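Local coordinates for uncharacterized protein (Streptococcus mutans, PDB 4R0J) that is probably a Cas5-family (subtype I-C) endonuclease that binds RNA and processes CRISPR precursor transcripts into crRNA for antiviral defence, at residues A[205-208]-A[209-212]. Residues are numbered along the deposited sequence; the frame is centred on the assembly and turned at random.
Sequences FKPQ and SECE. With SO4 (sulfate ion), chain B.
Glu210 turns its side chain back to the CD-CG edge of the Pro207 ring, and its carboxylate carbon CD lies 3.6 Å from CD of the proline. The two side chains run obliquely to each other, both carboxylate oxygens lying near the ring's methylenes. CG of Glu210 stands anti to its own carbonyl carbon (chi1 -62°), and the chain is extended beyond it, which carries the carboxylate back to the proline. Lys206 passes the same glutamate on its backbone side: bends at chi2 and chi3 bring CE to 3.5 Å from the carbonyl O of Glu210. NZ, however, stays 5.3 Å from OE1 of Glu210, too far for a salt bridge. Beneath these side chains is a single short 3-10 turn. N of Glu210 donates to O of Pro207 at 2.9 Å, and N of Cys211 donates to O of Gln208 at 3.2 Å. A water donates to both O of Gln208 and O of Cys211, giving the Gln208 carbonyl a second partner and bridging the exit of the turn. Gln208 CB still touches the next residue, and its extended chain carries NE2 to Ser178 OG, while its backbone N donates to O2 of a sulfate at 2.7 Å; Tyr181 and Arg41 also bind this ion. Cys211, buried against Tyr192, packs its CB 3.5 Å from O of Gln208. The turn interrupts strand 202-215, which pairs antiparallel with strand 191-199 in a beta hairpin, as a surface excursion. Its shape therefore rests on backbone bonds, with van der Waals contacts of the carboxylate and the lysine methylenes, charge attraction being probably a weak addition, and the sulfate, likely from the crystallisation liquor, marks a spot where an anion can be held.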
ATOM      1  N   PHE A 205       6.707  -6.765  -0.353  1.00 31.03           N
ATOM      2  CA  PHE A 205       6.547  -6.365  -1.737  1.00 28.30           C
ATOM      3  C   PHE A 205       7.889  -6.253  -2.423  1.00 42.19           C
ATOM      4  O   PHE A 205       8.762  -5.515  -1.970  1.00 48.01           O
ATOM      5  CB  PHE A 205       5.753  -5.051  -1.849  1.00 32.24           C
ATOM      6  CG  PHE A 205       4.339  -5.184  -1.391  1.00 29.53           C
ATOM      7  CD1 PHE A 205       3.366  -5.668  -2.246  1.00 30.20           C
ATOM      8  CD2 PHE A 205       3.993  -4.895  -0.080  1.00 36.14           C
ATOM      9  CE1 PHE A 205       2.066  -5.829  -1.821  1.00 30.53           C
ATOM     10  CE2 PHE A 205       2.690  -5.053   0.357  1.00 32.41           C
ATOM     11  CZ  PHE A 205       1.722  -5.530  -0.509  1.00 31.59           C
ATOM     12  N   LYS A 206       8.050  -7.008  -3.505  1.00 43.71           N
ATOM     13  CA  LYS A 206       9.300  -7.030  -4.249  1.00 48.57           C
ATOM     14  C   LYS A 206       9.331  -5.877  -5.242  1.00 41.37           C
ATOM     15  O   LYS A 206       8.290  -5.324  -5.590  1.00 40.20           O
ATOM     16  CB  LYS A 206       9.472  -8.369  -4.975  1.00 58.13           C
ATOM     17  CG  LYS A 206       8.465  -8.612  -6.096  1.00 64.21           C
ATOM     18  CD  LYS A 206       8.030 -10.080  -6.158  1.00 71.98           C
ATOM     19  CE  LYS A 206       9.179 -11.007  -6.512  1.00 74.17           C
ATOM     20  NZ  LYS A 206       8.768 -12.447  -6.503  1.00 76.54           N
ATOM     21  N   PRO A 207      10.535  -5.496  -5.681  1.00 45.74           N
ATOM     22  CA  PRO A 207      10.656  -4.449  -6.695  1.00 45.27           C
ATOM     23  C   PRO A 207       9.940  -4.870  -7.963  1.00 41.13           C
ATOM     24  O   PRO A 207       9.825  -6.058  -8.260  1.00 44.27           O
ATOM     25  CB  PRO A 207      12.164  -4.385  -6.958  1.00 47.02           C
ATOM     26  CG  PRO A 207      12.795  -4.961  -5.736  1.00 57.17           C
ATOM     27  CD  PRO A 207      11.844  -6.009  -5.243  1.00 52.00           C
ATOM     28  N   GLN A 208       9.482  -3.888  -8.719  1.00 41.24           N
ATOM     29  CA  GLN A 208       8.790  -4.139  -9.966  1.00 40.66           C
ATOM     30  C   GLN A 208       9.604  -5.033 -10.894  1.00 38.02           C
ATOM     31  O   GLN A 208       9.052  -5.880 -11.593  1.00 47.00           O
ATOM     32  CB  GLN A 208       8.527  -2.807 -10.651  1.00 42.03           C
ATOM     33  CG  GLN A 208       7.324  -2.807 -11.528  1.00 41.35           C
ATOM     34  CD  GLN A 208       7.172  -1.487 -12.235  1.00 37.25           C
ATOM     35  OE1 GLN A 208       7.987  -1.135 -13.085  1.00 43.12           O
ATOM     36  NE2 GLN A 208       6.140  -0.739 -11.876  1.00 39.66           N
ATOM     37  N   SER A 209      10.920  -4.847 -10.884  1.00 42.45           N
ATOM     38  CA  SER A 209      11.827  -5.601 -11.745  1.00 55.28           C
ATOM     39  C   SER A 209      11.937  -7.090 -11.396  1.00 56.85           C
ATOM     40  O   SER A 209      12.510  -7.868 -12.159  1.00 60.86           O
ATOM     41  CB  SER A 209      13.218  -4.964 -11.723  1.00 62.25           C
ATOM     42  OG  SER A 209      13.737  -4.918 -10.404  1.00 66.52           O
ATOM     43  N   GLU A 210      11.402  -7.490 -10.248  1.00 49.49           N
ATOM     44  CA  GLU A 210      11.484  -8.893  -9.847  1.00 55.51           C
ATOM     45  C   GLU A 210      10.175  -9.643 -10.095  1.00 54.26           C
ATOM     46  O   GLU A 210      10.095 -10.853  -9.880  1.00 57.52           O
ATOM     47  CB  GLU A 210      11.908  -9.016  -8.381  1.00 61.75           C
ATOM     48  CG  GLU A 210      13.285  -8.440  -8.090  1.00 69.10           C
ATOM     49  CD  GLU A 210      13.770  -8.749  -6.683  1.00 77.45           C
ATOM     50  OE1 GLU A 210      13.046  -9.445  -5.936  1.00 78.43           O
ATOM     51  OE2 GLU A 210      14.878  -8.297  -6.325  1.00 79.16           O
ATOM     52  N   CYS A 211       9.158  -8.922 -10.558  1.00 48.47           N
ATOM     53  CA  CYS A 211       7.864  -9.532 -10.852  1.00 48.56           C
ATOM     54  C   CYS A 211       7.949 -10.512 -12.023  1.00 49.21           C
ATOM     55  O   CYS A 211       8.465 -10.173 -13.084  1.00 51.84           O
ATOM     56  CB  CYS A 211       6.811  -8.460 -11.115  1.00 45.75           C
ATOM     57  SG  CYS A 211       6.330  -7.549  -9.624  1.00 43.91           S
ATOM     58  N   GLU A 212       7.440 -11.725 -11.817  1.00 49.66           N
ATOM     59  CA  GLU A 212       7.586 -12.803 -12.800  1.00 54.58           C
ATOM     60  C   GLU A 212       6.649 -12.646 -13.986  1.00 57.30           C
ATOM     61  O   GLU A 212       6.886 -13.201 -15.061  1.00 62.03           O
ATOM     62  CB  GLU A 212       7.353 -14.177 -12.148  1.00 55.29           C
ATOM     63  CG  GLU A 212       8.531 -14.717 -11.362  1.00 68.79           C
ATOM     64  CD  GLU A 212       8.324 -16.163 -10.921  1.00 77.95           C
ATOM     65  OE1 GLU A 212       7.230 -16.715 -11.174  1.00 76.36           O
ATOM     66  OE2 GLU A 212       9.257 -16.746 -10.324  1.00 79.27           O
TER
HETATM   67  S   SO4 B 301       9.804  -0.305  -7.670  1.00 67.64           S
HETATM   68  O1  SO4 B 301      10.830  -0.473  -8.695  1.00 71.26           O
HETATM   69  O2  SO4 B 301       9.082  -1.566  -7.503  1.00 66.68           O
HETATM   70  O3  SO4 B 301      10.435   0.063  -6.405  1.00 75.29           O
HETATM   71  O4  SO4 B 301       8.877   0.755  -8.074  1.00 65.15           O
HETATM   72  O   HOH W   1       9.303  -7.774 -13.933  1.00 56.07           O